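PipY (Synechococcus elongatus, PDB 5NLC) binds pyridoxal 5'-phosphate and probably takes part in the cell's vitamin B6 homeostasis, as a member of the YggS/PROSC family. Local coordinates at residues A54-L59 and V82-W87. Sequence-based numbering, arbitrary orientation.
Sequences AKQAEL and VEHFDW
H84 ND1 gives its hydrogen to Q56 OE1 at 2.8 Å, with the amide oxygen lying in the plane of the imidazole, at the ring's edge. The donor sits nearly in line with the C=O bond of the amide, although the N-H...O angle of 146° leaves the bond somewhat bent. The other half of the same amide works as a donor: Q56 NE2 reaches the backbone oxygen H84 O at 3.1 Å, coming in tilted from the carbonyl plane. The case illustrates how a carboxamide, acceptor at one end and donor at the other, can engage both the ring and the main-chain carbonyl of a single residue at a helix end. This C-terminal end of helix 78-84 leads through F85 and D86 into strand 87-91, within the modified TIM barrel of a fold type III PLP protein, where helices 49-56 and 78-84 follow successive strands of the parallel sheet. From CG onward the Q56 chain runs extended (chi2 -180°), which carries its amide across to the neighbouring helix. Were the glutamine replaced by an alanine, H84 ND1 and H84 O would probably lose these mates, and the imidazole would be freer to turn. Q56 NE2 also lies over one face of the F85 ring, loosely, 4.5 Å from F85 CE1, while W67 of strand 66-69 touches both side chains.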
ATOM      1  N   ALA A  54     -14.849 -10.089   4.891  1.00 35.50           N
ATOM      2  CA  ALA A  54     -15.694 -11.201   4.483  1.00 38.67           C
ATOM      3  C   ALA A  54     -14.850 -12.400   4.034  1.00 38.75           C
ATOM      4  O   ALA A  54     -15.147 -13.537   4.360  1.00 42.58           O
ATOM      5  CB  ALA A  54     -16.652 -10.778   3.373  1.00 39.25           C
ATOM      6  N   LYS A  55     -13.752 -12.129   3.362  1.00 35.64           N
ATOM      7  CA  LYS A  55     -12.989 -13.165   2.706  1.00 35.16           C
ATOM      8  C   LYS A  55     -11.936 -13.778   3.634  1.00 34.01           C
ATOM      9  O   LYS A  55     -11.472 -14.889   3.393  1.00 32.15           O
ATOM     10  CB  LYS A  55     -12.265 -12.502   1.553  1.00 35.91           C
ATOM     11  CG  LYS A  55     -12.217 -13.312   0.305  1.00 36.91           C
ATOM     12  CD  LYS A  55     -11.517 -12.521  -0.779  1.00 36.17           C
ATOM     13  CE  LYS A  55     -12.453 -11.553  -1.436  1.00 35.84           C
ATOM     14  NZ  LYS A  55     -11.802 -10.913  -2.602  1.00 33.51           N
ATOM     15  N   GLN A  56     -11.528 -13.021   4.652  1.00 31.09           N
ATOM     16  CA  GLN A  56     -10.442 -13.411   5.551  1.00 30.00           C
ATOM     17  C   GLN A  56     -10.707 -14.610   6.451  1.00 29.08           C
ATOM     18  O   GLN A  56      -9.759 -15.343   6.759  1.00 25.28           O
ATOM     19  CB  GLN A  56     -10.023 -12.240   6.430  1.00 29.56           C
ATOM     20  CG  GLN A  56      -9.304 -11.172   5.650  1.00 29.39           C
ATOM     21  CD  GLN A  56      -8.871  -9.982   6.531  1.00 30.14           C
ATOM     22  OE1 GLN A  56      -9.365  -9.790   7.659  1.00 29.73           O
ATOM     23  NE2 GLN A  56      -7.965  -9.161   6.010  1.00 29.65           N
ATOM     24  N   ALA A  57     -11.971 -14.823   6.877  1.00 30.19           N
ATOM     25  CA  ALA A  57     -12.236 -15.819   7.943  1.00 31.45           C
ATOM     26  C   ALA A  57     -11.813 -17.242   7.614  1.00 29.93           C
ATOM     27  O   ALA A  57     -11.164 -17.896   8.436  1.00 29.17           O
ATOM     28  CB  ALA A  57     -13.683 -15.809   8.395  1.00 33.73           C
ATOM     29  N   GLU A  58     -12.078 -17.712   6.405  1.00 29.47           N
ATOM     30  CA  GLU A  58     -11.647 -19.083   6.034  1.00 29.40           C
ATOM     31  C   GLU A  58     -10.137 -19.271   5.868  1.00 27.07           C
ATOM     32  O   GLU A  58      -9.626 -20.407   5.900  1.00 26.77           O
ATOM     33  CB  GLU A  58     -12.299 -19.551   4.736  1.00 30.99           C
ATOM     34  CG  GLU A  58     -13.760 -19.967   4.898  1.00 32.76           C
ATOM     35  CD  GLU A  58     -14.716 -18.761   4.992  1.00 35.17           C
ATOM     36  OE1 GLU A  58     -14.289 -17.610   4.753  1.00 38.15           O
ATOM     37  OE2 GLU A  58     -15.910 -18.938   5.322  1.00 40.46           O
ATOM     38  N   LEU A  59      -9.451 -18.165   5.696  1.00 23.99           N
ATOM     39  CA  LEU A  59      -8.046 -18.195   5.324  1.00 23.84           C
ATOM     40  C   LEU A  59      -7.108 -18.020   6.519  1.00 24.16           C
ATOM     41  O   LEU A  59      -5.888 -18.003   6.335  1.00 23.44           O
ATOM     42  CB  LEU A  59      -7.764 -17.104   4.296  1.00 22.70           C
ATOM     43  CG  LEU A  59      -8.491 -17.235   2.958  1.00 23.23           C
ATOM     44  CD1 LEU A  59      -8.407 -15.956   2.154  1.00 22.84           C
ATOM     45  CD2 LEU A  59      -7.991 -18.409   2.125  1.00 23.54           C
ATOM     46  N   VAL A  82      -7.538  -1.544  11.470  1.00 20.82           N
ATOM     47  CA  VAL A  82      -6.489  -1.934  12.395  1.00 22.04           C
ATOM     48  C   VAL A  82      -6.612  -3.419  12.766  1.00 23.01           C
ATOM     49  O   VAL A  82      -5.623  -4.125  12.887  1.00 22.35           O
ATOM     50  CB  VAL A  82      -6.458  -1.025  13.618  1.00 22.52           C
ATOM     51  CG1 VAL A  82      -5.432  -1.514  14.639  1.00 23.61           C
ATOM     52  CG2 VAL A  82      -6.125   0.400  13.213  1.00 22.32           C
ATOM     53  N   GLU A  83      -7.840  -3.882  12.910  1.00 24.36           N
ATOM     54  CA  GLU A  83      -8.072  -5.232  13.392  1.00 26.40           C
ATOM     55  C   GLU A  83      -7.709  -6.256  12.318  1.00 25.56           C
ATOM     56  O   GLU A  83      -7.234  -7.315  12.684  1.00 25.81           O
ATOM     57  CB  GLU A  83      -9.540  -5.424  13.836  1.00 29.55           C
ATOM     58  CG  GLU A  83      -9.913  -4.762  15.187  1.00 33.07           C
ATOM     59  CD  GLU A  83     -11.432  -4.828  15.516  1.00 36.95           C
ATOM     60  OE1 GLU A  83     -12.268  -4.921  14.588  1.00 38.63           O
ATOM     61  OE2 GLU A  83     -11.791  -4.770  16.715  1.00 40.11           O
ATOM     62  N   HIS A  84      -7.911  -5.919  11.028  1.00 23.70           N
ATOM     63  CA  HIS A  84      -7.860  -6.855   9.922  1.00 23.13           C
ATOM     64  C   HIS A  84      -6.682  -6.707   8.969  1.00 21.45           C
ATOM     65  O   HIS A  84      -6.504  -7.589   8.207  1.00 21.97           O
ATOM     66  CB  HIS A  84      -9.173  -6.817   9.125  1.00 23.78           C
ATOM     67  CG  HIS A  84     -10.327  -7.349   9.916  1.00 25.98           C
ATOM     68  ND1 HIS A  84     -10.683  -8.681   9.906  1.00 26.91           N
ATOM     69  CD2 HIS A  84     -11.132  -6.743  10.817  1.00 26.72           C
ATOM     70  CE1 HIS A  84     -11.662  -8.865  10.791  1.00 28.87           C
ATOM     71  NE2 HIS A  84     -11.981  -7.698  11.317  1.00 27.60           N
ATOM     72  N   PHE A  85      -5.951  -5.601   8.950  1.00 19.85           N
ATOM     73  CA  PHE A  85      -4.893  -5.427   7.973  1.00 18.78           C
ATOM     74  C   PHE A  85      -3.546  -5.334   8.666  1.00 18.26           C
ATOM     75  O   PHE A  85      -3.391  -4.709   9.708  1.00 19.60           O
ATOM     76  CB  PHE A  85      -5.192  -4.202   7.120  1.00 18.96           C
ATOM     77  CG  PHE A  85      -6.333  -4.438   6.125  1.00 18.94           C
ATOM     78  CD1 PHE A  85      -6.074  -4.995   4.890  1.00 19.43           C
ATOM     79  CD2 PHE A  85      -7.610  -4.106   6.438  1.00 19.58           C
ATOM     80  CE1 PHE A  85      -7.095  -5.252   3.987  1.00 19.63           C
ATOM     81  CE2 PHE A  85      -8.657  -4.337   5.569  1.00 20.54           C
ATOM     82  CZ  PHE A  85      -8.408  -4.906   4.330  1.00 20.74           C
ATOM     83  N   ASP A  86      -2.538  -5.863   8.039  1.00 17.61           N
ATOM     84  CA  ASP A  86      -1.146  -5.736   8.462  1.00 17.53           C
ATOM     85  C   ASP A  86      -0.520  -4.396   7.979  1.00 17.25           C
ATOM     86  O   ASP A  86       0.250  -3.784   8.697  1.00 18.13           O
ATOM     87  CB  ASP A  86      -0.381  -6.944   7.874  1.00 17.94           C
ATOM     88  CG  ASP A  86      -0.966  -8.261   8.364  1.00 19.20           C
ATOM     89  OD1 ASP A  86      -0.940  -8.394   9.615  1.00 18.99           O
ATOM     90  OD2 ASP A  86      -1.548  -9.039   7.561  1.00 19.78           O
ATOM     91  N   TRP A  87      -0.864  -4.002   6.764  1.00 16.85           N
ATOM     92  CA  TRP A  87      -0.434  -2.797   6.085  1.00 16.72           C
ATOM     93  C   TRP A  87      -1.635  -1.992   5.655  1.00 16.69           C
ATOM     94  O   TRP A  87      -2.628  -2.560   5.081  1.00 16.70           O
ATOM     95  CB  TRP A  87       0.356  -3.092   4.786  1.00 17.71           C
ATOM     96  CG  TRP A  87       1.764  -3.524   5.004  1.00 18.44           C
ATOM     97  CD1 TRP A  87       2.155  -4.750   5.346  1.00 18.89           C
ATOM     98  CD2 TRP A  87       2.959  -2.737   4.879  1.00 19.15           C
ATOM     99  NE1 TRP A  87       3.515  -4.807   5.490  1.00 19.44           N
ATOM    100  CE2 TRP A  87       4.034  -3.584   5.183  1.00 19.89           C
ATOM    101  CE3 TRP A  87       3.219  -1.404   4.563  1.00 18.99           C
ATOM    102  CZ2 TRP A  87       5.363  -3.135   5.231  1.00 20.05           C
ATOM    103  CZ3 TRP A  87       4.560  -0.977   4.529  1.00 19.46           C
ATOM    104  CH2 TRP A  87       5.584  -1.813   4.921  1.00 19.79           C
TER